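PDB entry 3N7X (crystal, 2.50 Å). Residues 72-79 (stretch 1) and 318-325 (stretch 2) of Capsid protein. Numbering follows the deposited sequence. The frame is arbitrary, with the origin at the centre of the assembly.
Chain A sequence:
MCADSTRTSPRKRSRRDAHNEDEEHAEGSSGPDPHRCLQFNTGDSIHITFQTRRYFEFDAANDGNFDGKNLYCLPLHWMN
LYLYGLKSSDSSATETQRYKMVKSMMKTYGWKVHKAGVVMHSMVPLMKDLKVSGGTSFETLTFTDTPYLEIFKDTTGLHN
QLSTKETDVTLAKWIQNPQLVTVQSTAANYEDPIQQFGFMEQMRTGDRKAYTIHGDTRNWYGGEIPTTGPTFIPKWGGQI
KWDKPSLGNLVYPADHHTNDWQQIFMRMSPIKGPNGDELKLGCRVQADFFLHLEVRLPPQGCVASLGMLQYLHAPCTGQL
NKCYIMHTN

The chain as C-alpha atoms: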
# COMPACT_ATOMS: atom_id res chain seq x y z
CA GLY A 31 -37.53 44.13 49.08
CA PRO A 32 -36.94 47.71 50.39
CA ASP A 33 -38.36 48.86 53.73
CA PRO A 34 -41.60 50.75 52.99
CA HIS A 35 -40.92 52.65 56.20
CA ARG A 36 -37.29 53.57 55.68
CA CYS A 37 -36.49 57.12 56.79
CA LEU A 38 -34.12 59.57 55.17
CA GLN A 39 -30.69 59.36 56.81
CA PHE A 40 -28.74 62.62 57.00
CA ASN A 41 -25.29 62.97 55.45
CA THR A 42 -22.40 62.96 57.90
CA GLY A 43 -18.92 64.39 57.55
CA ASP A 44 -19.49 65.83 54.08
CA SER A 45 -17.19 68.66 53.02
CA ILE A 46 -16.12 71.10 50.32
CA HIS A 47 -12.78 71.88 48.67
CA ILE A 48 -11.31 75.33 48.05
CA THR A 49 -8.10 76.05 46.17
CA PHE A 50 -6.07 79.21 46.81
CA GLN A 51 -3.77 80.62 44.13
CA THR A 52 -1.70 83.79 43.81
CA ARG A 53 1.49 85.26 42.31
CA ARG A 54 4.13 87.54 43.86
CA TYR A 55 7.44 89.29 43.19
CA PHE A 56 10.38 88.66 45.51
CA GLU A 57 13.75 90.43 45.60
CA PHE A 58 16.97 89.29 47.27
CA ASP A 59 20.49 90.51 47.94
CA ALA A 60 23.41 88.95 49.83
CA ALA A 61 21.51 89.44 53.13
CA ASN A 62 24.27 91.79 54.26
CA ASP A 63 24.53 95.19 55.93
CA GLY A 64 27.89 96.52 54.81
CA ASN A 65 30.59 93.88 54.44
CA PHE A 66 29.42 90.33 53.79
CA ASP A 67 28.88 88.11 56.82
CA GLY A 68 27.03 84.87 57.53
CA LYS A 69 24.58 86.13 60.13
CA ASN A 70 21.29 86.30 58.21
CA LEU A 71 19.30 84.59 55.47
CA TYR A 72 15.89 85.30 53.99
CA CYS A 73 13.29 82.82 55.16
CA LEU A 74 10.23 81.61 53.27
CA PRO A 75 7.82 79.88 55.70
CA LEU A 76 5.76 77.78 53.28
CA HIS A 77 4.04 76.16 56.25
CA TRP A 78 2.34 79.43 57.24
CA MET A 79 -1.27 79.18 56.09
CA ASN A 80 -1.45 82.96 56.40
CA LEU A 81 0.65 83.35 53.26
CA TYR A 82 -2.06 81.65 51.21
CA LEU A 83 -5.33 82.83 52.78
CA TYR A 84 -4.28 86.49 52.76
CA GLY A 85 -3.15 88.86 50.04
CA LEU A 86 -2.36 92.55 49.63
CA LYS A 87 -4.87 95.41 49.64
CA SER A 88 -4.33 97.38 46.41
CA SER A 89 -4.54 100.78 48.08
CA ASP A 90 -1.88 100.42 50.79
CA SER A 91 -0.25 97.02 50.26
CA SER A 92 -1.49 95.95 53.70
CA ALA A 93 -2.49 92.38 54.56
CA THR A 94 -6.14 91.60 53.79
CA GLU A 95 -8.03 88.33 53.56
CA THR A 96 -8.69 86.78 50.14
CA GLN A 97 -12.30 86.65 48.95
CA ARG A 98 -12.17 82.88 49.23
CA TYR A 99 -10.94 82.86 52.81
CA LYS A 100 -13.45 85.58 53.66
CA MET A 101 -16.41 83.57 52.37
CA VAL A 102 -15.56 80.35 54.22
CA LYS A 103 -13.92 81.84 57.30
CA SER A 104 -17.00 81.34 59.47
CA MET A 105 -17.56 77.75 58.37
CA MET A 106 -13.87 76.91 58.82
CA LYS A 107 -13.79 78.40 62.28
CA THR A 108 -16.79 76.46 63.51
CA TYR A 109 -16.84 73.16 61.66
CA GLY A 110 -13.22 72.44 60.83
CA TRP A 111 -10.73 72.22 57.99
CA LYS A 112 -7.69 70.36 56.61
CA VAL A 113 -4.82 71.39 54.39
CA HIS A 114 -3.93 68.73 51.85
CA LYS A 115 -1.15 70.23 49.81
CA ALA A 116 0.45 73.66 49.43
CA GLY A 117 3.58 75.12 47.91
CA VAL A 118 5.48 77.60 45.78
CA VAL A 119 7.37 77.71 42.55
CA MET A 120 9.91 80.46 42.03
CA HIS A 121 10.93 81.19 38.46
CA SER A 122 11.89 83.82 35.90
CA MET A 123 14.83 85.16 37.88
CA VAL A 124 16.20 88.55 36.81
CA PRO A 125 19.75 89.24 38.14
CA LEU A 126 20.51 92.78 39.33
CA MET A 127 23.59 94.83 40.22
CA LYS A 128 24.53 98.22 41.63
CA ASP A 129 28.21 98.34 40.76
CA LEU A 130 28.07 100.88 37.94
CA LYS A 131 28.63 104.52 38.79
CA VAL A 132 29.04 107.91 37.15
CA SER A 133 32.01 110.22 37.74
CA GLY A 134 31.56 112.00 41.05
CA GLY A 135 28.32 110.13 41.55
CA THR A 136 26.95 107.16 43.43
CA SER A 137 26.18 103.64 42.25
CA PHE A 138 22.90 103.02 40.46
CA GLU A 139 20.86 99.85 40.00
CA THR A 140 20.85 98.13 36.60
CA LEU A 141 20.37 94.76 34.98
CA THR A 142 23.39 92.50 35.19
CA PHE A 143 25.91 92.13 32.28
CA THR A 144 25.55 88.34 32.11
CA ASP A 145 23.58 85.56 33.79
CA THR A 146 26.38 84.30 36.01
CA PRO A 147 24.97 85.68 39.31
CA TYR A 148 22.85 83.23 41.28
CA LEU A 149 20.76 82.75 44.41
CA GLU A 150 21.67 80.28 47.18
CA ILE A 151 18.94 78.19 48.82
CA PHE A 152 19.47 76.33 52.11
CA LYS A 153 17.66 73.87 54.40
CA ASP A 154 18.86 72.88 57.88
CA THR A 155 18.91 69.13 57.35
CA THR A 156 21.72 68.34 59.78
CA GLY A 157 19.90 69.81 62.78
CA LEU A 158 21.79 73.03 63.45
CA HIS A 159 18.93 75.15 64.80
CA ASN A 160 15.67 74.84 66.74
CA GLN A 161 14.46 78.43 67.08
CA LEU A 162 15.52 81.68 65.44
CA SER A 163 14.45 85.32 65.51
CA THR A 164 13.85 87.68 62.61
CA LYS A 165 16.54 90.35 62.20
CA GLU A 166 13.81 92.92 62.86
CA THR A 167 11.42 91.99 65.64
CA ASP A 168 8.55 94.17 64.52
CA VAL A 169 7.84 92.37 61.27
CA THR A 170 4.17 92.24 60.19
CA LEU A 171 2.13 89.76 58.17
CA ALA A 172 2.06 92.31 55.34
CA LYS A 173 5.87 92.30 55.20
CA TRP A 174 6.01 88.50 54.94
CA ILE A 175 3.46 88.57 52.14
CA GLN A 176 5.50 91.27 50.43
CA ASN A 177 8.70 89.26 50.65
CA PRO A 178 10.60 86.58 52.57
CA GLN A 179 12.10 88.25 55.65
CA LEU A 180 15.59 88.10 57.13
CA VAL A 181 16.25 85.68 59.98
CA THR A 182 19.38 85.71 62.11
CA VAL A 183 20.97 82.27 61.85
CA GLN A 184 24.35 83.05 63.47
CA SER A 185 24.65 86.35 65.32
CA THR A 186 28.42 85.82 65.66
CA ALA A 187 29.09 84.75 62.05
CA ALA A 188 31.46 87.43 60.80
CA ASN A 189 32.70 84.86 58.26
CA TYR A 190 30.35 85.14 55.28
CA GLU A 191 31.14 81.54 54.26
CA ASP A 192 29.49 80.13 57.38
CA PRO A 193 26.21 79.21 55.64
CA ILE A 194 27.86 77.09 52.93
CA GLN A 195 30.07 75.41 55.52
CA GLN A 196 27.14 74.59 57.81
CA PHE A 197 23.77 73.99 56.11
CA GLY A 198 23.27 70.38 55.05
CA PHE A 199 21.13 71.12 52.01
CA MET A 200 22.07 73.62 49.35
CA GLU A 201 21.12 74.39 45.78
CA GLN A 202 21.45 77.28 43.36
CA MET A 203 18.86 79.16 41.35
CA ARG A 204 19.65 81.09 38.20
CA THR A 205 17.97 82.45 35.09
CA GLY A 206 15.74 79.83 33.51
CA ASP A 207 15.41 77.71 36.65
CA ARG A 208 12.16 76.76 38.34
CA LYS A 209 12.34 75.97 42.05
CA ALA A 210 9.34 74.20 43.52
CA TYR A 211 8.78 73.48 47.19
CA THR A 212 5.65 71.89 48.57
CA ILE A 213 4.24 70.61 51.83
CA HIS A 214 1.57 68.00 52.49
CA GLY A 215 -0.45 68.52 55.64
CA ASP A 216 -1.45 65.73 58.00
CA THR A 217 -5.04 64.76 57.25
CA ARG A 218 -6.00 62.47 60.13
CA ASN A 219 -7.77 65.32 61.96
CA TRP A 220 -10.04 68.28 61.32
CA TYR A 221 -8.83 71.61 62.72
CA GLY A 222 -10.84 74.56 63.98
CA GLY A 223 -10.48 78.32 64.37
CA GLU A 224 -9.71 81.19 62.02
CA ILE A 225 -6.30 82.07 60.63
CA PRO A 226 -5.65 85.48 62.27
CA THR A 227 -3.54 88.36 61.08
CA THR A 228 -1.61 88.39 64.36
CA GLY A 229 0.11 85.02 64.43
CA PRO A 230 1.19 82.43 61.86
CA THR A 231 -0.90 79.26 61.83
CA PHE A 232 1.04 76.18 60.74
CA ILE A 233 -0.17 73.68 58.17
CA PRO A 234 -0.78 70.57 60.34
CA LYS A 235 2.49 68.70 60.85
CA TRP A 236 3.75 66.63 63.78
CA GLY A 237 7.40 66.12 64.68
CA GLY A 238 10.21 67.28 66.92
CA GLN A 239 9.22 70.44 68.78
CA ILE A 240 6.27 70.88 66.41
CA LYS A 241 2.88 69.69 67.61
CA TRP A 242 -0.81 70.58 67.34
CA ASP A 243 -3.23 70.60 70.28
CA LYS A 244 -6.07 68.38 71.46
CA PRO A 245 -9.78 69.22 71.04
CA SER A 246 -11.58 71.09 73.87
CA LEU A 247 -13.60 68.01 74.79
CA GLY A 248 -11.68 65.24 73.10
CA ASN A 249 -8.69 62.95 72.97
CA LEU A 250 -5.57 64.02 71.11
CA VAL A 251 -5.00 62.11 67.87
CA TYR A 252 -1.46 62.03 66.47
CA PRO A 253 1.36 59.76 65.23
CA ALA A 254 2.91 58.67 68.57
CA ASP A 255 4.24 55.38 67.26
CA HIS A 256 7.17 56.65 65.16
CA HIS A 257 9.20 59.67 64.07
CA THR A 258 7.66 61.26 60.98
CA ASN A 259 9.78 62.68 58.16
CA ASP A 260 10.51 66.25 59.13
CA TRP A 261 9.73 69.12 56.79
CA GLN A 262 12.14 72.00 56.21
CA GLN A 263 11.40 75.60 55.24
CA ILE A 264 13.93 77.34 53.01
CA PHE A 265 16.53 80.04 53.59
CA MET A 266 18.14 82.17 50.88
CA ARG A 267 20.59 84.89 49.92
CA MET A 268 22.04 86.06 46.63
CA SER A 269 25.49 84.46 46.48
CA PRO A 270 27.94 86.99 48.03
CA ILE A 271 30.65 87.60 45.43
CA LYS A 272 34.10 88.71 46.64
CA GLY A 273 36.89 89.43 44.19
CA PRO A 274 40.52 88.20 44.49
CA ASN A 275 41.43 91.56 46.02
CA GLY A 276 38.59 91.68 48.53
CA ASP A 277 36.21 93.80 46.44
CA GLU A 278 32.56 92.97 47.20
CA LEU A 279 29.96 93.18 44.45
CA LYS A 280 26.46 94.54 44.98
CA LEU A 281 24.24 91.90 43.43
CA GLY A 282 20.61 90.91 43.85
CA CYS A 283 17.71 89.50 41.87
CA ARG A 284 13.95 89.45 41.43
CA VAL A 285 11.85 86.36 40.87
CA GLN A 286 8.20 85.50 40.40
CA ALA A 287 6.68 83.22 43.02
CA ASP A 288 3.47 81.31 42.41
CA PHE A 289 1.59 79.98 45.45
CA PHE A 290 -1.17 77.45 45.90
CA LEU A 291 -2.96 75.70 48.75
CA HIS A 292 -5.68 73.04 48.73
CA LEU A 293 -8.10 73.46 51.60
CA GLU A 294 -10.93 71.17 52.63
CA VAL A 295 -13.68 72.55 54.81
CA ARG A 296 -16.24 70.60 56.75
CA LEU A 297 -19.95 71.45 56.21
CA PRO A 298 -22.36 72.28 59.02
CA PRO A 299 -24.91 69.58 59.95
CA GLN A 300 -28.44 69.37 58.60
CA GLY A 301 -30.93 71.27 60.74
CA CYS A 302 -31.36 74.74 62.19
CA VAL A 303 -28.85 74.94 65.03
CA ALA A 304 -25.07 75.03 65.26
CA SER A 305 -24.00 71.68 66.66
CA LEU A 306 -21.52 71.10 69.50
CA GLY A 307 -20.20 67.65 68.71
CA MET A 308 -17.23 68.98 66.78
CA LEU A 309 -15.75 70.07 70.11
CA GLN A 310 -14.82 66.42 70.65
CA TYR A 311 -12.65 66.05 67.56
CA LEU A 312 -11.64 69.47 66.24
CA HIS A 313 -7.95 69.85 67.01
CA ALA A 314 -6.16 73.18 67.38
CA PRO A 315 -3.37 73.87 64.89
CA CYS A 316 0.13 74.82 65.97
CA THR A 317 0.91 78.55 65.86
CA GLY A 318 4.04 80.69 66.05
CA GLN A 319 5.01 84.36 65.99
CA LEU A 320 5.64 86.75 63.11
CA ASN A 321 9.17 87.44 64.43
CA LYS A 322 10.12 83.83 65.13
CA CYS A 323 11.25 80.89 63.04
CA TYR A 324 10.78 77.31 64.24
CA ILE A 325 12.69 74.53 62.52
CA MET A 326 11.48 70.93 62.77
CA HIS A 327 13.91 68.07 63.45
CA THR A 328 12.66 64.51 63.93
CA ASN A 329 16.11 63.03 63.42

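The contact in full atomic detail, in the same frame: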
# COMPACT_ATOMS: atom_id res chain seq x y z
N TYR A 72 17.31 85.02 54.15
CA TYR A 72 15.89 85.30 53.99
C TYR A 72 15.20 83.98 54.24
O TYR A 72 15.70 82.92 53.86
CB TYR A 72 15.57 85.76 52.57
CG TYR A 72 16.13 87.11 52.21
CD1 TYR A 72 17.42 87.23 51.69
CD2 TYR A 72 15.37 88.26 52.38
CE1 TYR A 72 17.94 88.48 51.34
CE2 TYR A 72 15.88 89.51 52.04
CZ TYR A 72 17.16 89.61 51.52
OH TYR A 72 17.66 90.85 51.18
N CYS A 73 14.04 84.03 54.88
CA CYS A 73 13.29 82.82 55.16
C CYS A 73 11.94 82.85 54.47
O CYS A 73 11.29 83.89 54.41
CB CYS A 73 13.10 82.66 56.67
SG CYS A 73 12.01 81.29 57.14
N LEU A 74 11.53 81.71 53.91
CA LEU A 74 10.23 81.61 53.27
C LEU A 74 9.48 80.49 53.98
O LEU A 74 9.68 79.31 53.69
CB LEU A 74 10.37 81.29 51.78
CG LEU A 74 9.04 81.05 51.05
CD1 LEU A 74 8.07 82.18 51.32
CD2 LEU A 74 9.29 80.91 49.56
N PRO A 75 8.61 80.85 54.93
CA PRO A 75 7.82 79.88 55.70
C PRO A 75 6.60 79.35 54.95
O PRO A 75 5.48 79.81 55.17
CB PRO A 75 7.45 80.68 56.94
CG PRO A 75 7.20 82.04 56.37
CD PRO A 75 8.35 82.22 55.39
N LEU A 76 6.83 78.37 54.07
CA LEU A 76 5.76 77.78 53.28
C LEU A 76 4.68 77.12 54.12
O LEU A 76 3.58 76.89 53.63
CB LEU A 76 6.31 76.72 52.34
CG LEU A 76 7.36 77.20 51.36
CD1 LEU A 76 7.68 76.07 50.40
CD2 LEU A 76 6.84 78.41 50.61
N HIS A 77 5.00 76.81 55.37
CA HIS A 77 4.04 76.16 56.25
C HIS A 77 3.04 77.12 56.88
O HIS A 77 2.10 76.69 57.56
CB HIS A 77 4.78 75.39 57.34
CG HIS A 77 5.77 76.22 58.09
ND1 HIS A 77 5.85 76.23 59.47
CD2 HIS A 77 6.74 77.06 57.65
CE1 HIS A 77 6.81 77.05 59.84
NE2 HIS A 77 7.37 77.57 58.76
N TRP A 78 3.24 78.42 56.68
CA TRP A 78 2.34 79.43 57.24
C TRP A 78 1.10 79.59 56.36
O TRP A 78 1.18 80.15 55.27
CB TRP A 78 3.04 80.79 57.35
CG TRP A 78 4.09 80.87 58.42
CD1 TRP A 78 4.62 79.83 59.14
CD2 TRP A 78 4.76 82.05 58.87
NE1 TRP A 78 5.58 80.29 60.01
CE2 TRP A 78 5.69 81.65 59.86
CE3 TRP A 78 4.67 83.41 58.53
CZ2 TRP A 78 6.52 82.57 60.52
CZ3 TRP A 78 5.50 84.32 59.19
CH2 TRP A 78 6.41 83.89 60.17
N MET A 79 -0.03 79.09 56.84
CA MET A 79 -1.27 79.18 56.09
C MET A 79 -1.61 80.63 55.74
O MET A 79 -2.23 80.90 54.71
CB MET A 79 -2.42 78.58 56.90
CG MET A 79 -2.31 77.08 57.09
SD MET A 79 -3.64 76.41 58.10
CE MET A 79 -5.07 76.68 57.03
N GLY A 318 2.76 80.11 65.67
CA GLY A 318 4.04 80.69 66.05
C GLY A 318 3.93 82.20 66.20
O GLY A 318 2.88 82.70 66.59
N GLN A 319 5.01 82.91 65.90
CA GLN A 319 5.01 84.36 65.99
C GLN A 319 5.64 84.94 64.74
O GLN A 319 6.58 84.37 64.19
CB GLN A 319 5.79 84.84 67.23
CG GLN A 319 5.26 84.30 68.54
CD GLN A 319 5.77 82.89 68.84
OE1 GLN A 319 5.11 82.12 69.54
NE2 GLN A 319 6.95 82.56 68.32
N LEU A 320 5.13 86.08 64.30
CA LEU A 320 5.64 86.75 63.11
C LEU A 320 7.14 87.04 63.14
O LEU A 320 7.76 87.16 62.08
CB LEU A 320 4.87 88.06 62.89
CG LEU A 320 3.60 88.07 62.01
CD1 LEU A 320 3.17 86.67 61.64
CD2 LEU A 320 2.50 88.81 62.75
N ASN A 321 7.74 87.15 64.33
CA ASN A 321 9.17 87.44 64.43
C ASN A 321 10.00 86.24 64.87
O ASN A 321 11.15 86.40 65.31
CB ASN A 321 9.42 88.59 65.41
CG ASN A 321 8.92 88.29 66.82
OD1 ASN A 321 8.61 87.14 67.15
ND2 ASN A 321 8.85 89.32 67.65
N LYS A 322 9.42 85.06 64.76
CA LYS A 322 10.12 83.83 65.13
C LYS A 322 10.13 82.83 63.99
O LYS A 322 9.28 82.86 63.09
CB LYS A 322 9.46 83.19 66.35
CG LYS A 322 9.54 84.01 67.61
CD LYS A 322 10.97 84.15 68.09
CE LYS A 322 11.01 85.08 69.30
NZ LYS A 322 12.39 85.30 69.80
N CYS A 323 11.10 81.93 64.04
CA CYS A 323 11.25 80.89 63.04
C CYS A 323 11.52 79.57 63.75
O CYS A 323 12.54 79.43 64.43
CB CYS A 323 12.41 81.25 62.11
SG CYS A 323 12.95 79.92 61.02
N TYR A 324 10.61 78.61 63.61
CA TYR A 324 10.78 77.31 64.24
C TYR A 324 11.13 76.24 63.22
O TYR A 324 10.39 76.03 62.25
CB TYR A 324 9.49 76.92 64.97
CG TYR A 324 9.18 77.81 66.14
CD1 TYR A 324 9.71 77.55 67.41
CD2 TYR A 324 8.37 78.94 65.99
CE1 TYR A 324 9.45 78.39 68.49
CE2 TYR A 324 8.10 79.79 67.06
CZ TYR A 324 8.65 79.51 68.30
OH TYR A 324 8.41 80.36 69.36
N ILE A 325 12.25 75.57 63.44
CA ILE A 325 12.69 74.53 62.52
C ILE A 325 12.44 73.15 63.11
O ILE A 325 12.83 72.86 64.24
CB ILE A 325 14.17 74.68 62.20
CG1 ILE A 325 14.42 76.08 61.63
CG2 ILE A 325 14.61 73.62 61.21
CD1 ILE A 325 15.87 76.41 61.43

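Side chains of stretch 1 meet backbone carbonyls and two side chains of stretch 2; the backbones are not paired. No hydrogen bond crosses between them, and they stay well apart, with Pro-75 CA 8.2 Å from Cys-323 CA. About 213 Å² is buried, the largest share on Trp-78. This residue closes a type I turn, Pro-75 to Trp-78, held by a hydrogen bond of 3.0 Å from Trp-78 N to Pro-75 O, and its CA-to-CB bond points toward stretch 2.

Gly-318 has no side chain and barely touches stretch 1. Gln-319 begins a second type I turn, in which Lys-322 N donates to Gln-319 O at 3.0 Å. Its CA-to-CB bond points away from stretch 1, and NE2 of Gln-319 donates to OH of Tyr-324 at 2.8 Å, a polar link within the stretch. Gln-319 O lies 4.1 Å from Trp-78 CH2. Leu-320 also starts away, but its end swings back, bringing CD1 to 4.1 Å from Trp-78 CZ3, an apolar contact well suited to a branched aliphatic chain and an aromatic ring. Leu-320 O lies 4.0 Å from Trp-78 CH2, at the ring edge.

Asn-321 makes no contact; its CA-to-CB bond points away. Lys-322 contributes its backbone: its O approaches Trp-78 CZ2 at 3.8 Å, again near the ring plane, where the slightly positive C-H edge favours a carbonyl oxygen. The lysine chain itself leads away, keeping its charged amine clear of the indole.

Strand residue Cys-323, its CA-to-CB bond sideways, meets strand residue Cys-73, whose bond points toward stretch 2. Their SG atoms are 4.2 Å apart, too far for a disulfide, so the two small, polarizable thiols simply pack together in a buried site. Tyr-324 offers its O at 4.4 Å from His-77 CE1, a loose contact without a hydrogen bond. Ile-325 turns away, and the contact ends.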